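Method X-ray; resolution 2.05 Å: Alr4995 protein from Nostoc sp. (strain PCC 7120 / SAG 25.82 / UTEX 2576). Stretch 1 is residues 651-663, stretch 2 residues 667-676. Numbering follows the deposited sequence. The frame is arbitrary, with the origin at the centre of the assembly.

Stretch 1 651-663: KMVCVDINPAVVT
Stretch 2 667-676: DRGSIESVGV

Two neighbouring strands of one sheet, joined through a helix and a short loop, make this contact. The strand that begins at K651 runs parallel to the one that begins at S673, their axes 12° apart and 4.8 Å at closest approach, and 547 Å² is buried between the stretches. M652, V653, C654, V655, V662, S673 and V676 are buried, and M652 has the largest area covered by the other stretch (102 Å²). The register pairs M652 with S673, V653 with V674, C654 with G675 and V655 with V676, at CA-CA distances of 4.6, 5.0, 4.6 and 5.3 Å. Backbone angles are extended, near -115/119 for residues 652-655 and near -135/142 for 674-676.

K651 (phi/psi -70/125) opens the strand; its CA lies 3.5 Å from E672 O, while its long side chain (m, t, t, t) leads away. The ladder begins at M652, a selenomethionine: M652 N donates to E672 O at 3.0 Å, and V674 N donates to M652 O at 2.8 Å. The turn before E672 is closed by E672 N to G669 O (2.8 Å) and S673 N to G669 O (3.1 Å). G669, at 82/143, has angles that suit glycine.

The M652 side chain, m at all three chi angles, lies on the same face as S673 and C654. R668 NH1 and NH2 are hydrogen-bonded elsewhere in the structure, and the apolar CE of M652 lies over one face of the guanidinium, 3.7 Å from R668 CZ. The CA-to-CB bond of R668 points toward stretch 1, with chi1 m, chi2 and chi3 t and chi4 at -147°.

V653 (t) turns to the other face and meets V674 (p), CG1 to CG1 at 3.8 Å. C654 N then donates to V674 O at 2.9 Å and C654 O accepts from V676 N at 3.1 Å; the same C654 O is 3.3 Å from G675 CA. V655 (t) repeats the valine pairing with V676 (m), CG2 to CG2 at 3.9 Å. Branched valines suit both the extended backbone and this apolar face.

The last rung is weak, D656 N to V676 O at 3.3 Å. D656 OD1 also accepts weakly from I657 N (2.8 Å) and N658 N (3.4 Å). N658, chi1 t, caps the following helix: its OD1 accepts from A660 N at 2.9 Å.

That helix brings V662 (t) back over the sheet, with V662 CG1 3.7 Å from G675 CA. An ideal CB on G675 would sit 2.5 Å from V662 CG1, a clash, so the glycine makes room for the valine.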

ATOM      1  N   LYS B 651      11.346  19.526  17.779  1.00 23.99           N
ATOM      2  CA  LYS B 651      10.829  19.355  16.425  1.00 31.53           C
ATOM      3  C   LYS B 651      11.148  17.943  15.925  1.00 29.92           C
ATOM      4  O   LYS B 651      12.288  17.497  15.964  1.00 27.96           O
ATOM      5  CB  LYS B 651      11.407  20.418  15.490  1.00 33.35           C
ATOM      6  CG  LYS B 651      11.099  21.839  15.945  1.00 37.52           C
ATOM      7  CD  LYS B 651      11.838  22.873  15.113  1.00 44.97           C
ATOM      8  CE  LYS B 651      11.290  24.265  15.341  1.00 44.16           C
ATOM      9  NZ  LYS B 651      11.897  25.194  14.349  1.00 60.94           N
HETATM   10  N   MSE B 652      10.107  17.236  15.502  1.00 31.59           N
HETATM   11  CA  MSE B 652      10.215  15.860  15.051  1.00 31.07           C
HETATM   12  C   MSE B 652       9.933  15.795  13.559  1.00 28.09           C
HETATM   13  O   MSE B 652       8.857  16.171  13.113  1.00 29.68           O
HETATM   14  CB  MSE B 652       9.230  14.982  15.818  1.00 32.97           C
HETATM   15  CG  MSE B 652       9.190  15.297  17.291  1.00 34.03           C
HETATM   16 SE   MSE B 652      10.688  14.486  18.189  0.42 41.98          SE
HETATM   17  CE  MSE B 652       9.866  12.735  18.468  1.00 31.58           C
ATOM     18  N   VAL B 653      10.909  15.342  12.787  1.00 25.37           N
ATOM     19  CA  VAL B 653      10.715  15.161  11.363  1.00 25.12           C
ATOM     20  C   VAL B 653      10.848  13.679  11.034  1.00 28.47           C
ATOM     21  O   VAL B 653      11.884  13.063  11.275  1.00 29.69           O
ATOM     22  CB  VAL B 653      11.720  15.986  10.540  1.00 27.95           C
ATOM     23  CG1 VAL B 653      11.422  15.841   9.057  1.00 24.86           C
ATOM     24  CG2 VAL B 653      11.660  17.443  10.961  1.00 26.20           C
ATOM     25  N   CYS B 654       9.778  13.112  10.501  1.00 23.59           N
ATOM     26  CA  CYS B 654       9.694  11.673  10.304  1.00 31.35           C
ATOM     27  C   CYS B 654       9.520  11.326   8.832  1.00 34.14           C
ATOM     28  O   CYS B 654       8.500  11.656   8.226  1.00 35.21           O
ATOM     29  CB  CYS B 654       8.537  11.095  11.113  1.00 29.77           C
ATOM     30  SG  CYS B 654       8.543   9.283  11.172  1.00 59.25           S
ATOM     31  N   VAL B 655      10.518  10.664   8.253  1.00 31.36           N
ATOM     32  CA  VAL B 655      10.454  10.283   6.849  1.00 25.84           C
ATOM     33  C   VAL B 655      10.493   8.775   6.720  1.00 36.25           C
ATOM     34  O   VAL B 655      11.374   8.119   7.281  1.00 31.00           O
ATOM     35  CB  VAL B 655      11.611  10.906   6.046  1.00 32.39           C
ATOM     36  CG1 VAL B 655      11.384  10.708   4.561  1.00 28.52           C
ATOM     37  CG2 VAL B 655      11.742  12.395   6.371  1.00 26.41           C
ATOM     38  N   ASP B 656       9.532   8.224   5.988  1.00 35.52           N
ATOM     39  CA  ASP B 656       9.475   6.782   5.773  1.00 40.04           C
ATOM     40  C   ASP B 656       8.547   6.502   4.606  1.00 43.17           C
ATOM     41  O   ASP B 656       7.596   7.246   4.382  1.00 46.04           O
ATOM     42  CB  ASP B 656       9.001   6.059   7.042  1.00 43.70           C
ATOM     43  CG  ASP B 656       9.565   4.643   7.161  1.00 55.25           C
ATOM     44  OD1 ASP B 656       9.713   3.969   6.112  1.00 51.00           O
ATOM     45  OD2 ASP B 656       9.865   4.212   8.306  1.00 48.11           O
ATOM     46  N   ILE B 657       8.828   5.447   3.846  1.00 50.77           N
ATOM     47  CA  ILE B 657       7.986   5.099   2.700  1.00 48.93           C
ATOM     48  C   ILE B 657       6.732   4.382   3.195  1.00 53.24           C
ATOM     49  O   ILE B 657       5.721   4.316   2.494  1.00 53.36           O
ATOM     50  CB  ILE B 657       8.734   4.211   1.659  1.00 49.64           C
ATOM     51  CG1 ILE B 657       8.039   4.276   0.296  1.00 46.98           C
ATOM     52  CG2 ILE B 657       8.830   2.754   2.136  1.00 42.54           C
ATOM     53  CD1 ILE B 657       7.755   5.686  -0.197  1.00 39.10           C
ATOM     54  N   ASN B 658       6.818   3.847   4.410  1.00 48.38           N
ATOM     55  CA  ASN B 658       5.686   3.212   5.070  1.00 56.41           C
ATOM     56  C   ASN B 658       4.869   4.231   5.870  1.00 61.68           C
ATOM     57  O   ASN B 658       5.299   4.665   6.945  1.00 58.51           O
ATOM     58  CB  ASN B 658       6.171   2.097   6.000  1.00 55.18           C
ATOM     59  CG  ASN B 658       5.031   1.245   6.540  1.00 66.55           C
ATOM     60  OD1 ASN B 658       3.866   1.654   6.530  1.00 59.96           O
ATOM     61  ND2 ASN B 658       5.366   0.047   7.015  1.00 70.18           N
ATOM     62  N   PRO B 659       3.674   4.593   5.367  1.00 59.02           N
ATOM     63  CA  PRO B 659       2.830   5.575   6.060  1.00 59.11           C
ATOM     64  C   PRO B 659       2.350   5.143   7.457  1.00 55.71           C
ATOM     65  O   PRO B 659       1.739   5.958   8.147  1.00 54.25           O
ATOM     66  CB  PRO B 659       1.640   5.754   5.103  1.00 55.35           C
ATOM     67  CG  PRO B 659       1.650   4.567   4.225  1.00 58.27           C
ATOM     68  CD  PRO B 659       3.079   4.155   4.093  1.00 61.83           C
ATOM     69  N   ALA B 660       2.647   3.916   7.881  1.00 58.31           N
ATOM     70  CA  ALA B 660       2.196   3.431   9.188  1.00 59.25           C
ATOM     71  C   ALA B 660       3.074   3.907  10.350  1.00 61.31           C
ATOM     72  O   ALA B 660       2.571   4.146  11.453  1.00 62.85           O
ATOM     73  CB  ALA B 660       2.121   1.913   9.186  1.00 63.48           C
ATOM     74  N   VAL B 661       4.380   4.021  10.122  1.00 63.76           N
ATOM     75  CA  VAL B 661       5.280   4.491  11.176  1.00 59.96           C
ATOM     76  C   VAL B 661       5.253   6.029  11.216  1.00 56.08           C
ATOM     77  O   VAL B 661       5.334   6.637  12.293  1.00 56.87           O
ATOM     78  CB  VAL B 661       6.736   3.943  10.984  1.00 65.79           C
ATOM     79  CG1 VAL B 661       7.785   5.047  11.103  1.00 61.33           C
ATOM     80  CG2 VAL B 661       7.030   2.815  11.983  1.00 61.98           C
ATOM     81  N   VAL B 662       5.100   6.645  10.044  1.00 53.28           N
ATOM     82  CA  VAL B 662       4.981   8.095   9.945  1.00 50.34           C
ATOM     83  C   VAL B 662       3.757   8.556  10.715  1.00 52.97           C
ATOM     84  O   VAL B 662       3.838   9.490  11.512  1.00 55.00           O
ATOM     85  CB  VAL B 662       4.890   8.576   8.478  1.00 44.87           C
ATOM     86  CG1 VAL B 662       4.514  10.048   8.415  1.00 44.12           C
ATOM     87  CG2 VAL B 662       6.211   8.343   7.761  1.00 46.96           C
ATOM     88  N   THR B 663       2.632   7.873  10.510  1.00 54.45           N
ATOM     89  CA  THR B 663       1.394   8.254  11.192  1.00 60.98           C
ATOM     90  C   THR B 663       1.495   8.066  12.711  1.00 57.74           C
ATOM     91  O   THR B 663       0.911   8.837  13.464  1.00 61.79           O
ATOM     92  CB  THR B 663       0.164   7.479  10.643  1.00 58.77           C
ATOM     93  OG1 THR B 663      -1.030   8.163  11.030  1.00 63.57           O
ATOM     94  CG2 THR B 663       0.107   6.047  11.171  1.00 59.24           C
ATOM     95  N   ASP B 667       2.029  11.980  16.039  1.00 62.56           N
ATOM     96  CA  ASP B 667       1.005  12.347  17.020  1.00 62.85           C
ATOM     97  C   ASP B 667       1.531  13.312  18.098  1.00 59.95           C
ATOM     98  O   ASP B 667       1.628  12.970  19.277  1.00 63.20           O
ATOM     99  CB  ASP B 667       0.401  11.087  17.665  1.00 65.44           C
ATOM    100  CG  ASP B 667       1.431  10.234  18.396  1.00 70.85           C
ATOM    101  OD1 ASP B 667       2.644  10.545  18.325  1.00 72.11           O
ATOM    102  OD2 ASP B 667       1.016   9.241  19.035  1.00 66.75           O
ATOM    103  N   ARG B 668       1.865  14.528  17.680  1.00 59.13           N
ATOM    104  CA  ARG B 668       2.273  15.582  18.604  1.00 55.20           C
ATOM    105  C   ARG B 668       1.740  16.921  18.105  1.00 58.99           C
ATOM    106  O   ARG B 668       2.091  17.980  18.628  1.00 61.43           O
ATOM    107  CB  ARG B 668       3.805  15.633  18.751  1.00 54.70           C
ATOM    108  CG  ARG B 668       4.430  14.389  19.377  1.00 46.45           C
ATOM    109  CD  ARG B 668       5.924  14.537  19.638  1.00 41.61           C
ATOM    110  NE  ARG B 668       6.441  13.339  20.294  1.00 31.29           N
ATOM    111  CZ  ARG B 668       7.425  13.324  21.188  1.00 26.37           C
ATOM    112  NH1 ARG B 668       8.027  14.446  21.551  1.00 24.77           N
ATOM    113  NH2 ARG B 668       7.802  12.175  21.732  1.00 26.68           N
ATOM    114  N   GLY B 669       0.901  16.874  17.076  1.00 56.96           N
ATOM    115  CA  GLY B 669       0.362  18.089  16.494  1.00 59.15           C
ATOM    116  C   GLY B 669       1.311  18.747  15.509  1.00 58.47           C
ATOM    117  O   GLY B 669       2.525  18.776  15.716  1.00 57.02           O
ATOM    118  N   SER B 670       0.745  19.311  14.447  1.00 58.55           N
ATOM    119  CA  SER B 670       1.515  19.817  13.312  1.00 60.90           C
ATOM    120  C   SER B 670       2.483  20.962  13.630  1.00 63.08           C
ATOM    121  O   SER B 670       3.153  21.469  12.730  1.00 66.67           O
ATOM    122  CB  SER B 670       0.557  20.267  12.204  1.00 65.15           C
ATOM    123  OG  SER B 670      -0.591  20.905  12.745  1.00 69.21           O
ATOM    124  N   ILE B 671       2.561  21.377  14.892  1.00 65.17           N
ATOM    125  CA  ILE B 671       3.517  22.415  15.278  1.00 66.34           C
ATOM    126  C   ILE B 671       4.797  21.786  15.832  1.00 64.67           C
ATOM    127  O   ILE B 671       5.845  22.431  15.878  1.00 68.84           O
ATOM    128  CB  ILE B 671       2.928  23.403  16.326  1.00 66.89           C
ATOM    129  CG1 ILE B 671       2.632  22.695  17.654  1.00 67.28           C
ATOM    130  CG2 ILE B 671       1.675  24.088  15.782  1.00 63.93           C
ATOM    131  CD1 ILE B 671       2.141  23.633  18.744  1.00 61.65           C
ATOM    132  N   GLU B 672       4.711  20.525  16.243  1.00 56.77           N
ATOM    133  CA  GLU B 672       5.881  19.811  16.737  1.00 55.69           C
ATOM    134  C   GLU B 672       6.398  18.789  15.732  1.00 49.26           C
ATOM    135  O   GLU B 672       7.577  18.795  15.386  1.00 45.61           O
ATOM    136  CB  GLU B 672       5.561  19.122  18.059  1.00 49.75           C
ATOM    137  CG  GLU B 672       5.526  20.077  19.237  1.00 57.72           C
ATOM    138  CD  GLU B 672       5.846  19.386  20.553  1.00 52.91           C
ATOM    139  OE1 GLU B 672       5.178  18.376  20.888  1.00 60.66           O
ATOM    140  OE2 GLU B 672       6.779  19.844  21.246  1.00 46.66           O
ATOM    141  N   SER B 673       5.500  17.919  15.277  1.00 48.49           N
ATOM    142  CA  SER B 673       5.811  16.853  14.335  1.00 40.35           C
ATOM    143  C   SER B 673       5.578  17.257  12.885  1.00 45.14           C
ATOM    144  O   SER B 673       4.680  18.046  12.587  1.00 47.75           O
ATOM    145  CB  SER B 673       4.957  15.619  14.627  1.00 41.75           C
ATOM    146  OG  SER B 673       5.347  14.991  15.825  1.00 55.30           O
ATOM    147  N   VAL B 674       6.385  16.711  11.984  1.00 32.71           N
ATOM    148  CA  VAL B 674       6.001  16.663  10.582  1.00 33.77           C
ATOM    149  C   VAL B 674       6.400  15.293  10.019  1.00 36.22           C
ATOM    150  O   VAL B 674       7.401  14.691  10.433  1.00 26.79           O
ATOM    151  CB  VAL B 674       6.617  17.816   9.750  1.00 34.07           C
ATOM    152  CG1 VAL B 674       8.102  17.588   9.467  1.00 28.73           C
ATOM    153  CG2 VAL B 674       5.839  17.989   8.438  1.00 34.18           C
ATOM    154  N   GLY B 675       5.574  14.779   9.114  1.00 36.54           N
ATOM    155  CA  GLY B 675       5.828  13.491   8.504  1.00 37.45           C
ATOM    156  C   GLY B 675       5.572  13.536   7.013  1.00 39.25           C
ATOM    157  O   GLY B 675       4.618  14.175   6.562  1.00 39.20           O
ATOM    158  N   VAL B 676       6.440  12.880   6.248  1.00 37.90           N
ATOM    159  CA  VAL B 676       6.215  12.663   4.817  1.00 39.76           C
ATOM    160  C   VAL B 676       6.424  11.196   4.487  1.00 41.47           C
ATOM    161  O   VAL B 676       7.320  10.538   5.032  1.00 40.81           O
ATOM    162  CB  VAL B 676       7.142  13.518   3.909  1.00 37.49           C
ATOM    163  CG1 VAL B 676       6.581  14.909   3.733  1.00 42.78           C
ATOM    164  CG2 VAL B 676       8.544  13.568   4.458  1.00 39.61           C
TER